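Glutathione peroxidase-like protein (Trypanosoma brucei, PDB 2VUP) probably reduces hydroperoxides as a tryparedoxin-dependent peroxidase of the glutathione peroxidase family. Local coordinates at residues 36-41 against 98-103; 54-59 against 65-70. One frame throughout, in Å; residues are numbered along the deposited sequence. Where two conformers were deposited one is given.

Interaction 1 of 2, residues 36-41 against 98-103; sequences ADHKPY and GNEEEI. Unlike the reference sequence in segment 98-103: Asn99 (reference Thr).
His38 meets Glu100 at the edge of its imidazole ring, where NE2 donates a weak hydrogen bond to OE2 of Glu100. The NE2-OE2 distance is 3.1 Å, and the N-H...O angle of 145° is well short of straight. Ring and carboxylate planes stand 82° apart, so the two flat groups meet nearly at a right angle and do not stack. Closer to the backbone, the carbonyl oxygen of Ala36 lies 3.2 Å from CB of Glu100, while CB of Ala36 is 3.9 Å from the same carbon. That carbonyl oxygen also sits over one face of the His38 ring, 3.8 Å above its plane and offset toward the rim. The Glu100 chain bends at chi2 (87°), which brings the carboxylate to the NE2 edge of the ring.

Glu100 is the first residue of helix 100-111, whose start carries a capping box. Asn99, which differs from the reference sequence, is the N-cap: its OD1 accepts from N of Glu102 at 2.8 Å, and N of Asn99 donates to OE1 of Glu102 at 2.9 Å. The reciprocal bonds fix the first turn from which Glu100 reaches the loop. OE2 of Glu100 has its stronger partner in the backbone N of Lys120, and Ala36 is tied by a backbone hydrogen bond to Ile117.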
loop_
_atom_site.group_PDB
_atom_site.type_symbol
_atom_site.label_atom_id
_atom_site.label_comp_id
_atom_site.label_asym_id
_atom_site.label_seq_id
_atom_site.Cartn_x
_atom_site.Cartn_y
_atom_site.Cartn_z
ATOM N N ALA A 36 5.752 9.916 -6.129
ATOM C CA ALA A 36 4.804 10.868 -6.709
ATOM C C ALA A 36 5.486 12.006 -7.475
ATOM O O ALA A 36 4.852 12.686 -8.278
ATOM C CB ALA A 36 3.872 11.419 -5.627
ATOM N N ASP A 37 6.782 12.195 -7.230
ATOM C CA ASP A 37 7.599 13.171 -7.955
ATOM C C ASP A 37 8.264 12.596 -9.204
ATOM O O ASP A 37 9.064 13.276 -9.853
ATOM C CB ASP A 37 8.670 13.758 -7.026
ATOM C CG ASP A 37 8.103 14.772 -6.054
ATOM O OD1 ASP A 37 7.261 15.598 -6.469
ATOM O OD2 ASP A 37 8.494 14.741 -4.873
ATOM N N HIS A 38 7.922 11.353 -9.536
ATOM C CA HIS A 38 8.427 10.647 -10.731
ATOM C C HIS A 38 9.949 10.433 -10.757
ATOM O O HIS A 38 10.550 10.305 -11.819
ATOM C CB HIS A 38 7.905 11.285 -12.033
ATOM C CG HIS A 38 6.413 11.323 -12.115
ATOM N ND1 HIS A 38 5.691 12.495 -12.059
ATOM C CD2 HIS A 38 5.502 10.324 -12.190
ATOM C CE1 HIS A 38 4.402 12.222 -12.119
ATOM N NE2 HIS A 38 4.259 10.911 -12.194
ATOM N N LYS A 39 10.560 10.410 -9.578
ATOM C CA LYS A 39 11.922 9.894 -9.428
ATOM C C LYS A 39 11.873 8.509 -8.778
ATOM O O LYS A 39 10.907 8.192 -8.071
ATOM C CB LYS A 39 12.809 10.856 -8.619
ATOM C CG LYS A 39 12.218 11.329 -7.303
ATOM C CD LYS A 39 13.195 12.202 -6.519
ATOM C CE LYS A 39 12.462 13.063 -5.503
ATOM N NZ LYS A 39 11.847 12.312 -4.380
ATOM N N PRO A 40 12.901 7.673 -9.031
ATOM C CA PRO A 40 12.995 6.356 -8.398
ATOM C C PRO A 40 12.968 6.476 -6.881
ATOM O O PRO A 40 13.660 7.330 -6.311
ATOM C CB PRO A 40 14.349 5.834 -8.881
ATOM C CG PRO A 40 14.560 6.529 -10.198
ATOM C CD PRO A 40 14.023 7.909 -9.958
ATOM N N TYR A 41 12.136 5.661 -6.242
ATOM C CA TYR A 41 11.959 5.730 -4.796
ATOM C C TYR A 41 12.906 4.748 -4.095
ATOM O O TYR A 41 13.077 3.617 -4.548
ATOM C CB TYR A 41 10.492 5.465 -4.416
ATOM C CG TYR A 41 10.263 5.447 -2.922
ATOM C CD1 TYR A 41 10.161 6.634 -2.202
ATOM C CD2 TYR A 41 10.180 4.247 -2.230
ATOM C CE1 TYR A 41 9.971 6.628 -0.833
ATOM C CE2 TYR A 41 9.990 4.225 -0.857
ATOM C CZ TYR A 41 9.891 5.422 -0.168
ATOM O OH TYR A 41 9.707 5.409 1.184
ATOM N N GLY A 98 -7.016 12.901 -10.547
ATOM C CA GLY A 98 -6.013 13.959 -10.433
ATOM C C GLY A 98 -4.588 13.481 -10.645
ATOM O O GLY A 98 -4.310 12.268 -10.589
ATOM N N ASN A 99 -3.687 14.429 -10.901
ATOM C CA ASN A 99 -2.261 14.130 -11.031
ATOM C C ASN A 99 -1.619 13.961 -9.658
ATOM O O ASN A 99 -2.247 14.249 -8.633
ATOM C CB ASN A 99 -1.527 15.195 -11.879
ATOM C CG ASN A 99 -1.523 16.591 -11.233
ATOM O OD1 ASN A 99 -1.671 16.740 -10.017
ATOM N ND2 ASN A 99 -1.345 17.619 -12.056
ATOM N N GLU A 100 -0.370 13.503 -9.638
ATOM C CA GLU A 100 0.323 13.210 -8.382
ATOM C C GLU A 100 0.444 14.400 -7.440
ATOM O O GLU A 100 0.301 14.228 -6.229
ATOM C CB GLU A 100 1.695 12.578 -8.638
ATOM C CG GLU A 100 1.627 11.123 -9.110
ATOM C CD GLU A 100 1.477 10.983 -10.613
ATOM O OE1 GLU A 100 1.293 12.005 -11.305
ATOM O OE2 GLU A 100 1.553 9.840 -11.109
ATOM N N GLU A 101 0.700 15.593 -7.984
ATOM C CA GLU A 101 0.802 16.827 -7.183
ATOM C C GLU A 101 -0.525 17.167 -6.497
ATOM O O GLU A 101 -0.554 17.608 -5.342
ATOM C CB GLU A 101 1.258 18.006 -8.054
ATOM C CG GLU A 101 1.430 19.324 -7.292
ATOM C CD GLU A 101 1.195 20.552 -8.160
ATOM O OE1 GLU A 101 1.802 20.647 -9.251
ATOM O OE2 GLU A 101 0.405 21.428 -7.743
ATOM N N GLU A 102 -1.626 16.967 -7.220
ATOM C CA GLU A 102 -2.968 17.183 -6.666
ATOM C C GLU A 102 -3.271 16.164 -5.570
ATOM O O GLU A 102 -3.828 16.515 -4.519
ATOM C CB GLU A 102 -4.026 17.115 -7.766
ATOM C CG GLU A 102 -4.113 18.379 -8.600
ATOM C CD GLU A 102 -4.713 18.164 -9.982
ATOM O OE1 GLU A 102 -4.849 16.999 -10.424
ATOM O OE2 GLU A 102 -5.034 19.177 -10.639
ATOM N N ILE A 103 -2.882 14.910 -5.815
ATOM C CA ILE A 103 -3.039 13.838 -4.835
ATOM C C ILE A 103 -2.200 14.132 -3.581
ATOM O O ILE A 103 -2.707 14.059 -2.460
ATOM C CB ILE A 103 -2.683 12.445 -5.436
ATOM C CG1 ILE A 103 -3.677 12.059 -6.537
ATOM C CG2 ILE A 103 -2.665 11.372 -4.352
ATOM C CD1 ILE A 103 -3.099 11.130 -7.597
#

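Interaction 2 of 2, residues 54-59 against 65-70; sequences YNVASK and GGYETA
Val56 packs against the phenol end of Tyr67, CG2 of Val56 coming within 3.4 Å of OH of Tyr67 and CB of Val56 lying 4.0 Å from CZ of that ring. The two side chains cross at about a right angle. Tyr67 leaves the helix pointing away from the strand, yet its long ring brings the hydroxyl back to it. Equally close-packed is Tyr54, whose CE2 meets CB of Ala70 at 3.9 Å and whose OH lies 3.4 Å from CG2 of Thr69. The chi1 of Thr69 (-72°, to OG1) puts the hydroxyl beside its own backbone N and the methyl anti to that N, which presents CG2 to the phenol oxygen.

Beyond the strand the contact is looser: Ala57 O approaches CE2 at the Tyr67 ring edge only to 4.1 Å, and the partly exposed Ser58 reaches Tyr67 through a water, which donates to OG of Ser58 at 2.8 Å and is hydrogen-bonded to OH of Tyr67 at 2.6 Å. Glu96 also binds the Ser58 hydroxyl. Ala57 lies close to Cys60, the predicted active-site residue.

The axes of strand 54-56 and helix 65-70 approach to 10.5 Å and run roughly antiparallel, at 145°, as in the first half of a beta-alpha-beta crossover. Strand 83-88 completes this thioredoxin-fold unit, with helix 173-185 against Tyr54 and Thr69 and helix 100-111 against Tyr67.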
loop_
_atom_site.group_PDB
_atom_site.type_symbol
_atom_site.label_atom_id
_atom_site.label_comp_id
_atom_site.label_asym_id
_atom_site.label_seq_id
_atom_site.Cartn_x
_atom_site.Cartn_y
_atom_site.Cartn_z
ATOM N N TYR A 54 -0.860 0.128 0.424
ATOM C CA TYR A 54 -2.198 0.397 -0.127
ATOM C C TYR A 54 -2.153 0.808 -1.603
ATOM O O TYR A 54 -1.216 1.489 -2.053
ATOM C CB TYR A 54 -2.868 1.548 0.633
ATOM C CG TYR A 54 -3.453 1.211 1.994
ATOM C CD1 TYR A 54 -4.815 0.963 2.144
ATOM C CD2 TYR A 54 -2.645 1.165 3.133
ATOM C CE1 TYR A 54 -5.368 0.654 3.394
ATOM C CE2 TYR A 54 -3.186 0.870 4.392
ATOM C CZ TYR A 54 -4.542 0.614 4.514
ATOM O OH TYR A 54 -5.070 0.315 5.750
ATOM N N ASN A 55 -3.173 0.404 -2.353
ATOM C CA ASN A 55 -3.550 1.151 -3.545
ATOM C C ASN A 55 -4.664 2.096 -3.116
ATOM O O ASN A 55 -5.588 1.689 -2.399
ATOM C CB ASN A 55 -3.959 0.255 -4.734
ATOM C CG ASN A 55 -5.140 -0.671 -4.420
ATOM O OD1 ASN A 55 -5.010 -1.631 -3.664
ATOM N ND2 ASN A 55 -6.287 -0.396 -5.037
ATOM N N VAL A 56 -4.560 3.353 -3.543
ATOM C CA VAL A 56 -5.391 4.435 -3.021
ATOM C C VAL A 56 -6.169 5.190 -4.108
ATOM O O VAL A 56 -5.846 5.110 -5.299
ATOM C CB VAL A 56 -4.553 5.462 -2.188
ATOM C CG1 VAL A 56 -3.993 4.819 -0.927
ATOM C CG2 VAL A 56 -3.429 6.080 -3.023
ATOM N N ALA A 57 -7.196 5.915 -3.670
ATOM C CA ALA A 57 -7.982 6.803 -4.520
ATOM C C ALA A 57 -8.506 7.959 -3.662
ATOM O O ALA A 57 -8.714 7.794 -2.459
ATOM C CB ALA A 57 -9.143 6.040 -5.187
ATOM N N SER A 58 -8.706 9.124 -4.275
ATOM C CA SER A 58 -9.081 10.339 -3.534
ATOM C C SER A 58 -10.599 10.557 -3.465
ATOM O O SER A 58 -11.097 11.292 -2.615
ATOM C CB SER A 58 -8.409 11.569 -4.156
ATOM O OG SER A 58 -6.998 11.448 -4.109
ATOM N N LYS A 59 -11.316 9.910 -4.373
ATOM C CA LYS A 59 -12.745 10.114 -4.540
ATOM C C LYS A 59 -13.510 8.814 -4.319
ATOM O O LYS A 59 -14.495 8.551 -5.005
ATOM C CB LYS A 59 -13.023 10.630 -5.951
ATOM C CG LYS A 59 -12.625 12.072 -6.212
ATOM C CD LYS A 59 -12.565 12.276 -7.715
ATOM C CE LYS A 59 -13.348 13.498 -8.187
ATOM N NZ LYS A 59 -13.558 13.425 -9.671
ATOM N N GLY A 65 -12.009 6.527 5.566
ATOM C CA GLY A 65 -11.648 5.419 6.442
ATOM C C GLY A 65 -10.297 4.833 6.077
ATOM O O GLY A 65 -9.543 4.400 6.950
ATOM N N GLY A 66 -10.002 4.813 4.779
ATOM C CA GLY A 66 -8.740 4.272 4.272
ATOM C C GLY A 66 -7.542 5.065 4.752
ATOM O O GLY A 66 -6.630 4.513 5.358
ATOM N N TYR A 67 -7.561 6.371 4.504
ATOM C CA TYR A 67 -6.450 7.231 4.921
ATOM C C TYR A 67 -6.314 7.383 6.436
ATOM O O TYR A 67 -5.209 7.590 6.936
ATOM C CB TYR A 67 -6.509 8.592 4.221
ATOM C CG TYR A 67 -5.840 8.602 2.857
ATOM C CD1 TYR A 67 -4.453 8.541 2.739
ATOM C CD2 TYR A 67 -6.595 8.661 1.686
ATOM C CE1 TYR A 67 -3.836 8.540 1.487
ATOM C CE2 TYR A 67 -5.987 8.661 0.429
ATOM C CZ TYR A 67 -4.616 8.604 0.340
ATOM O OH TYR A 67 -4.014 8.620 -0.893
ATOM N N GLU A 68 -7.429 7.262 7.160
ATOM C CA GLU A 68 -7.420 7.345 8.624
ATOM C C GLU A 68 -6.768 6.117 9.242
ATOM O O GLU A 68 -5.971 6.237 10.169
ATOM C CB GLU A 68 -8.838 7.543 9.184
ATOM C CG GLU A 68 -9.363 8.969 9.039
ATOM C CD GLU A 68 -10.836 9.125 9.406
ATOM O OE1 GLU A 68 -11.327 10.274 9.365
ATOM O OE2 GLU A 68 -11.504 8.113 9.726
ATOM N N THR A 69 -7.108 4.940 8.723
ATOM C CA THR A 69 -6.483 3.698 9.166
ATOM C C THR A 69 -4.986 3.691 8.842
ATOM O O THR A 69 -4.161 3.358 9.707
ATOM C CB THR A 69 -7.193 2.469 8.570
ATOM O OG1 THR A 69 -8.471 2.309 9.204
ATOM C CG2 THR A 69 -6.378 1.202 8.776
ATOM N N ALA A 70 -4.641 4.070 7.610
ATOM C CA ALA A 70 -3.244 4.105 7.158
ATOM C C ALA A 70 -2.384 5.029 8.023
ATOM O O ALA A 70 -1.301 4.642 8.462
ATOM C CB ALA A 70 -3.169 4.511 5.696
HETATM O O HOH W 1 -5.539 9.440 -2.897
#

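Overall arrangement
Interaction 2 lies in the interior, its centre about 9 Å from the chain centre, and five of its seven touching residues are buried; interaction 1 lies about 15 Å out and is only partly buried. Their chemistry follows this placement. Interaction 2 joins a strand to its crossover helix through apolar and aromatic side chains plus one water, whereas interaction 1 fastens a loop to a helix start with one weak polar bond and a close approach of Ala36 to the base of the Glu100 side chain. Interaction 2 is nested within the chain loop that interaction 1 closes. Their centres are about 16 Å apart, and helix 100-111 links them: CG1 of Ile103 packs 4.2 Å from OG of Ser58.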